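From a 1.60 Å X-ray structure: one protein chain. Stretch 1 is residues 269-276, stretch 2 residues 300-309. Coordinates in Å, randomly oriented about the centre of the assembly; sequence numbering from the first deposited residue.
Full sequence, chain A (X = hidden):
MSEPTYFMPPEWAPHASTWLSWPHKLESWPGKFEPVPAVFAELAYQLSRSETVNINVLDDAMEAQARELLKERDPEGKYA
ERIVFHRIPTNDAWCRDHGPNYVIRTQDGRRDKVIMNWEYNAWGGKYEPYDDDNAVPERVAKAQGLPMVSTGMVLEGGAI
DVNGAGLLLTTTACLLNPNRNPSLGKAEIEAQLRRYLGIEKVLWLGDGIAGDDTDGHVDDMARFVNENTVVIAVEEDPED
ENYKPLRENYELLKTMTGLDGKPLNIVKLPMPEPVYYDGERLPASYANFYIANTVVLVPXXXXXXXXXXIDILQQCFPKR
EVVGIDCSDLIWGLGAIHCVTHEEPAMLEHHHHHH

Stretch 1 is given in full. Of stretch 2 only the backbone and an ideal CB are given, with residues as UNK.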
ATOM      1  N   LEU A 269       9.783 -10.976 -10.344  1.00  4.13           N
ATOM      2  CA  LEU A 269       8.517 -10.601 -10.954  1.00  6.34           C
ATOM      3  C   LEU A 269       8.864  -9.784 -12.186  1.00  5.80           C
ATOM      4  O   LEU A 269       9.867  -9.073 -12.203  1.00  7.52           O
ATOM      5  CB  LEU A 269       7.676  -9.743  -9.999  1.00  7.08           C
ATOM      6  CG  LEU A 269       6.639 -10.474  -9.138  1.00 11.76           C
ATOM      7  CD1 LEU A 269       5.999  -9.501  -8.162  1.00 14.55           C
ATOM      8  CD2 LEU A 269       5.583 -11.101 -10.036  1.00 10.82           C
ATOM      9  N   PRO A 270       8.061  -9.897 -13.249  1.00  5.97           N
ATOM     10  CA  PRO A 270       8.381  -9.105 -14.434  1.00  5.66           C
ATOM     11  C   PRO A 270       7.959  -7.661 -14.198  1.00  5.86           C
ATOM     12  O   PRO A 270       7.300  -7.358 -13.201  1.00  4.89           O
ATOM     13  CB  PRO A 270       7.553  -9.779 -15.529  1.00  8.27           C
ATOM     14  CG  PRO A 270       6.350 -10.263 -14.779  1.00  9.66           C
ATOM     15  CD  PRO A 270       6.937 -10.813 -13.502  1.00  6.55           C
HETATM   16  N   MSE A 271       8.375  -6.774 -15.093  1.00  5.57           N
HETATM   17  CA  MSE A 271       7.978  -5.375 -15.027  1.00  4.14           C
HETATM   18  C   MSE A 271       7.018  -5.243 -16.195  1.00  5.17           C
HETATM   19  O   MSE A 271       7.152  -5.948 -17.191  1.00  6.56           O
HETATM   20  CB  MSE A 271       9.165  -4.438 -15.262  1.00  6.60           C
HETATM   21  CG  MSE A 271       9.972  -4.089 -14.022  1.00  6.72           C
HETATM   22 SE   MSE A 271       8.999  -3.026 -12.735  1.00 11.43          SE
HETATM   23  CE  MSE A 271       9.011  -1.358 -13.740  1.00  9.85           C
ATOM     24  N   PRO A 272       6.018  -4.366 -16.082  1.00  4.55           N
ATOM     25  CA  PRO A 272       5.077  -4.205 -17.194  1.00  5.37           C
ATOM     26  C   PRO A 272       5.827  -3.621 -18.384  1.00  6.15           C
ATOM     27  O   PRO A 272       6.874  -2.995 -18.207  1.00  6.37           O
ATOM     28  CB  PRO A 272       4.061  -3.209 -16.642  1.00  6.75           C
ATOM     29  CG  PRO A 272       4.084  -3.473 -15.171  1.00  7.25           C
ATOM     30  CD  PRO A 272       5.557  -3.645 -14.885  1.00  6.20           C
ATOM     31  N   GLU A 273       5.321  -3.831 -19.594  1.00  6.21           N
ATOM     32  CA  GLU A 273       5.971  -3.230 -20.751  1.00  6.17           C
ATOM     33  C   GLU A 273       5.773  -1.740 -20.516  1.00  5.60           C
ATOM     34  O   GLU A 273       4.787  -1.337 -19.909  1.00  5.59           O
ATOM     35  CB  GLU A 273       5.293  -3.662 -22.050  1.00  8.53           C
ATOM     36  CG  GLU A 273       5.731  -5.034 -22.520  1.00 10.35           C
ATOM     37  CD  GLU A 273       4.954  -5.518 -23.730  1.00 13.56           C
ATOM     38  OE1 GLU A 273       4.217  -4.712 -24.339  1.00 14.46           O
ATOM     39  OE2 GLU A 273       5.100  -6.706 -24.075  1.00 15.84           O
ATOM     40  N   PRO A 274       6.708  -0.905 -20.982  1.00  5.37           N
ATOM     41  CA  PRO A 274       6.627   0.548 -20.808  1.00  6.08           C
ATOM     42  C   PRO A 274       5.244   1.162 -21.034  1.00  6.70           C
ATOM     43  O   PRO A 274       4.588   0.890 -22.040  1.00  8.19           O
ATOM     44  CB  PRO A 274       7.662   1.065 -21.802  1.00  6.37           C
ATOM     45  CG  PRO A 274       8.717  -0.004 -21.744  1.00  6.72           C
ATOM     46  CD  PRO A 274       7.890  -1.271 -21.786  1.00  5.40           C
ATOM     47  N   VAL A 275       4.816   1.987 -20.081  1.00  6.46           N
ATOM     48  CA  VAL A 275       3.528   2.671 -20.147  1.00  5.85           C
ATOM     49  C   VAL A 275       3.767   4.179 -20.166  1.00  6.33           C
ATOM     50  O   VAL A 275       4.456   4.724 -19.300  1.00  6.24           O
ATOM     51  CB  VAL A 275       2.631   2.313 -18.935  1.00  5.58           C
ATOM     52  CG1 VAL A 275       1.300   3.048 -19.031  1.00  6.73           C
ATOM     53  CG2 VAL A 275       2.395   0.813 -18.893  1.00  7.32           C
ATOM     54  N   TYR A 276       3.191   4.840 -21.166  1.00  7.04           N
ATOM     55  CA  TYR A 276       3.335   6.280 -21.346  1.00  6.77           C
ATOM     56  C   TYR A 276       1.991   6.968 -21.544  1.00  7.43           C
ATOM     57  O   TYR A 276       1.005   6.336 -21.918  1.00  7.65           O
ATOM     58  CB  TYR A 276       4.178   6.567 -22.593  1.00  9.02           C
ATOM     59  CG  TYR A 276       5.617   6.124 -22.521  1.00  8.89           C
ATOM     60  CD1 TYR A 276       6.595   6.965 -21.997  1.00 10.77           C
ATOM     61  CD2 TYR A 276       6.007   4.868 -22.989  1.00 10.91           C
ATOM     62  CE1 TYR A 276       7.928   6.571 -21.943  1.00 11.31           C
ATOM     63  CE2 TYR A 276       7.337   4.463 -22.938  1.00 11.98           C
ATOM     64  CZ  TYR A 276       8.291   5.321 -22.414  1.00 12.61           C
ATOM     65  OH  TYR A 276       9.608   4.933 -22.358  1.00 14.66           O
ATOM     66  N   UNK A 300      -2.854  -4.472 -13.933  1.00  3.89           N
ATOM     67  CA  UNK A 300      -2.412  -4.955 -15.236  1.00  2.42           C
ATOM     68  C   UNK A 300      -2.336  -3.799 -16.220  1.00  3.47           C
ATOM     69  O   UNK A 300      -3.036  -2.791 -16.071  1.00  2.34           O
ATOM     70  CB  UNK A 300      -3.351  -6.043 -15.760  1.00  2.42           C
ATOM     71  N   UNK A 301      -1.478  -3.948 -17.226  1.00  4.18           N
ATOM     72  CA  UNK A 301      -1.258  -2.886 -18.197  1.00  4.53           C
ATOM     73  C   UNK A 301      -1.335  -3.278 -19.664  1.00  5.41           C
ATOM     74  O   UNK A 301      -0.485  -2.893 -20.467  1.00  5.94           O
ATOM     75  CB  UNK A 301       0.117  -2.267 -17.938  1.00  4.53           C
ATOM     76  N   UNK A 302      -2.370  -4.039 -20.000  1.00  5.14           N
ATOM     77  CA  UNK A 302      -2.619  -4.472 -21.368  1.00  5.14           C
ATOM     78  C   UNK A 302      -1.392  -4.954 -22.139  1.00  5.24           C
ATOM     79  O   UNK A 302      -1.077  -4.432 -23.210  1.00  7.27           O
ATOM     80  CB  UNK A 302      -3.261  -3.318 -22.141  1.00  5.14           C
ATOM     81  N   UNK A 303      -0.698  -5.950 -21.604  1.00  5.16           N
ATOM     82  CA  UNK A 303       0.468  -6.495 -22.288  1.00  5.49           C
ATOM     83  C   UNK A 303       0.628  -7.962 -21.906  1.00  4.77           C
ATOM     84  O   UNK A 303       0.034  -8.426 -20.934  1.00  4.76           O
ATOM     85  CB  UNK A 303       1.729  -5.701 -21.943  1.00  5.49           C
ATOM     86  N   UNK A 304       1.434  -8.717 -22.667  1.00  4.00           N
ATOM     87  CA  UNK A 304       1.637 -10.138 -22.378  1.00  5.02           C
ATOM     88  C   UNK A 304       2.300 -10.467 -21.048  1.00  5.50           C
ATOM     89  O   UNK A 304       2.295 -11.619 -20.616  1.00  5.68           O
ATOM     90  CB  UNK A 304       2.481 -10.751 -23.497  1.00  5.02           C
ATOM     91  N   UNK A 305       2.873  -9.466 -20.390  1.00  4.43           N
ATOM     92  CA  UNK A 305       3.508  -9.722 -19.107  1.00  5.99           C
ATOM     93  C   UNK A 305       2.491  -9.762 -17.969  1.00  6.14           C
ATOM     94  O   UNK A 305       2.816 -10.211 -16.869  1.00  5.07           O
ATOM     95  CB  UNK A 305       4.568  -8.655 -18.825  1.00  5.99           C
ATOM     96  N   UNK A 306       1.262  -9.308 -18.227  1.00  3.87           N
ATOM     97  CA  UNK A 306       0.226  -9.307 -17.186  1.00  3.44           C
ATOM     98  C   UNK A 306      -0.023 -10.711 -16.640  1.00  4.14           C
ATOM     99  O   UNK A 306       0.006 -10.930 -15.429  1.00  3.58           O
ATOM    100  CB  UNK A 306      -1.078  -8.727 -17.737  1.00  3.44           C
ATOM    101  N   UNK A 307      -0.278 -11.662 -17.535  1.00  4.07           N
ATOM    102  CA  UNK A 307      -0.552 -13.030 -17.113  1.00  5.15           C
ATOM    103  C   UNK A 307       0.647 -13.657 -16.409  1.00  4.90           C
ATOM    104  O   UNK A 307       0.482 -14.476 -15.508  1.00  4.26           O
ATOM    105  CB  UNK A 307      -0.952 -13.882 -18.319  1.00  5.15           C
ATOM    106  N   UNK A 308       1.852 -13.270 -16.817  1.00  4.96           N
ATOM    107  CA  UNK A 308       3.065 -13.798 -16.202  1.00  5.59           C
ATOM    108  C   UNK A 308       3.157 -13.361 -14.746  1.00  4.88           C
ATOM    109  O   UNK A 308       3.486 -14.165 -13.869  1.00  5.30           O
ATOM    110  CB  UNK A 308       4.304 -13.340 -16.974  1.00  5.59           C
ATOM    111  N   UNK A 309       2.861 -12.090 -14.488  1.00  5.23           N
ATOM    112  CA  UNK A 309       2.902 -11.565 -13.126  1.00  4.93           C
ATOM    113  C   UNK A 309       1.824 -12.229 -12.275  1.00  5.02           C
ATOM    114  O   UNK A 309       2.060 -12.592 -11.123  1.00  3.81           O
ATOM    115  CB  UNK A 309       2.722 -10.046 -13.126  1.00  4.93           C
TER

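At position 300 the ideal CB points away from stretch 1 and has none of its atoms within 5.5 Å, so the contact sets no preference; the residue is Thr-300.

Position 301 differs: its CB points toward stretch 1, 3.9 Å from Val-275 CG2 and 4.3 Å from Pro-272 CB. Two apolar groups suit an aliphatic or aromatic side chain. Tyr-301, with chi1 in m, sets its ring atom CD2 3.7 Å from Pro-272 CG, while its CB lies 4.0 Å from Val-275 CG2. Backbone polarity is met by a water that donates to Tyr-301 O (2.9 Å) and to Glu-273 O (2.8 Å).

Position 302 combines positive phi and psi (44/57) with a sideways CB that meets nothing. Glycine, Asn or Asp would commonly accept such angles; the deposited residue is Arg-302, whose side chain comes no nearer stretch 1 than 7.8 Å.

At 303 the CB points toward stretch 1, 3.6 Å from Glu-273 OE1, and the extended backbone (-151/164) precedes a turn into a helix. Ser, Thr, Asn or Cys could cap it; Asp could too, but would set a second negative charge beside Glu-273. Cys-303 does so weakly: the backbone N of 305 donates to Cys-303 SG at 3.5 Å with an angle of 145°.

Position 304 has phi -64 and a sideways CB 4.9 Å from Glu-273 OE2. Proline fits these angles, as would many small or polar residues. Pro-304 brings its CG to 3.3 Å from Glu-273 OE2.

The CB at 305 points toward stretch 1, 4.1 Å from Met-271 O and 4.6 Å from Pro-270 CB. A backbone carbonyl oxygen within reach and a nearby carboxylate favour a long donor, Lys, Arg or Gln. In Arg-305 the chain runs m, t, t, t, and NH1 donates to Met-271 O at 2.9 Å, nearly straight at 174°, although that oxygen's place is less sure. Glu-273 CG lies over one face of the guanidinium, 3.9 Å from Arg-305 NE.

Position 306 points away, leaving stretch 1 silent, but free amides at 301 and 303 invite an acceptor. Asp-306 serves both: Tyr-301 N donates to OD1 of Asp-306 at 3.0 Å and Cys-303 N to its OD2 at 3.1 Å.

Position 307 is out of reach of stretch 1, so any helix-compatible side chain would do; Gln-307 makes no contact with it.

At 308 the CB points toward stretch 1, 4.3 Å from Pro-270 CG, at a helical residue where many side chains would do. Gln-308 touches that ring through its CB.

Position 309 is helical, its CB 4.0 Å from Pro-270 CG and 4.3 Å from Leu-269 CD2. These neighbours suit a small apolar residue. Ala-309 packs its methyl against both.

Stretch 2, residues 300-309: TYRCPRDQQA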
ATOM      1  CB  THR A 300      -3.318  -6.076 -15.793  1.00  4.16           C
ATOM      2  OG1 THR A 300      -4.673  -5.625 -15.868  1.00  6.62           O
ATOM      3  CG2 THR A 300      -3.232  -7.312 -14.903  1.00  5.39           C
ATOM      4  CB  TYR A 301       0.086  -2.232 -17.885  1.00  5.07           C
ATOM      5  CG  TYR A 301       0.068  -1.586 -16.523  1.00  4.54           C
ATOM      6  CD1 TYR A 301      -0.550  -0.356 -16.337  1.00  5.30           C
ATOM      7  CD2 TYR A 301       0.579  -2.244 -15.405  1.00  4.45           C
ATOM      8  CE1 TYR A 301      -0.671   0.207 -15.081  1.00  5.96           C
ATOM      9  CE2 TYR A 301       0.466  -1.689 -14.128  1.00  5.20           C
ATOM     10  CZ  TYR A 301      -0.166  -0.460 -13.980  1.00  5.20           C
ATOM     11  OH  TYR A 301      -0.319   0.103 -12.740  1.00  6.10           O
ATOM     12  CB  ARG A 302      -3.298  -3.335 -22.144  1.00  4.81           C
ATOM     13  CG  ARG A 302      -4.576  -2.842 -21.482  1.00  4.92           C
ATOM     14  CD  ARG A 302      -5.173  -1.623 -22.174  1.00  6.95           C
ATOM     15  NE  ARG A 302      -6.280  -1.077 -21.388  1.00  7.73           N
ATOM     16  CZ  ARG A 302      -6.903   0.068 -21.649  1.00  8.84           C
ATOM     17  NH1 ARG A 302      -6.539   0.809 -22.690  1.00 10.45           N
ATOM     18  NH2 ARG A 302      -7.887   0.479 -20.861  1.00  9.84           N
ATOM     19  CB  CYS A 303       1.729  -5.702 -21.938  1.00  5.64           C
ATOM     20  SG  CYS A 303       2.359  -5.958 -20.263  1.00  6.84           S
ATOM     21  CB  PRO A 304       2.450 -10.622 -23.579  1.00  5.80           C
ATOM     22  CG  PRO A 304       3.214  -9.407 -23.983  1.00  6.34           C
ATOM     23  CD  PRO A 304       2.184  -8.313 -23.869  1.00  4.86           C
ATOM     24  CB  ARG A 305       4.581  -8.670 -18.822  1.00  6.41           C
ATOM     25  CG  ARG A 305       5.692  -8.654 -19.859  1.00  9.22           C
ATOM     26  CD  ARG A 305       6.798  -7.704 -19.468  1.00 11.55           C
ATOM     27  NE  ARG A 305       7.843  -7.647 -20.487  1.00 15.61           N
ATOM     28  CZ  ARG A 305       8.937  -6.903 -20.383  1.00 19.64           C
ATOM     29  NH1 ARG A 305       9.129  -6.154 -19.305  1.00 21.33           N
ATOM     30  NH2 ARG A 305       9.837  -6.906 -21.356  1.00 23.24           N
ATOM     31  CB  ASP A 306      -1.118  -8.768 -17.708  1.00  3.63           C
ATOM     32  CG  ASP A 306      -1.056  -7.317 -18.164  1.00  5.69           C
ATOM     33  OD1 ASP A 306      -0.180  -6.556 -17.701  1.00  6.11           O
ATOM     34  OD2 ASP A 306      -1.921  -6.938 -18.983  1.00  5.00           O
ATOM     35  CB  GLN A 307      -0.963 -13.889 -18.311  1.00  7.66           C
ATOM     36  CG  GLN A 307      -1.613 -15.210 -17.924  1.00  9.41           C
ATOM     37  CD  GLN A 307      -2.846 -15.012 -17.058  1.00 10.09           C
ATOM     38  OE1 GLN A 307      -3.772 -14.287 -17.432  1.00 10.31           O
ATOM     39  NE2 GLN A 307      -2.869 -15.662 -15.899  1.00  9.23           N
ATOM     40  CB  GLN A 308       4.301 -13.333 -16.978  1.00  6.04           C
ATOM     41  CG  GLN A 308       4.428 -13.985 -18.348  1.00  8.38           C
ATOM     42  CD  GLN A 308       5.708 -13.619 -19.077  1.00 10.74           C
ATOM     43  OE1 GLN A 308       6.057 -14.238 -20.084  1.00 13.40           O
ATOM     44  NE2 GLN A 308       6.413 -12.613 -18.577  1.00 10.85           N
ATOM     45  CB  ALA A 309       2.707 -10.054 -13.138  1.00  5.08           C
TER
HETATM   46  O   HOH W   1       2.342  -2.249 -20.919  1.00  7.87           O
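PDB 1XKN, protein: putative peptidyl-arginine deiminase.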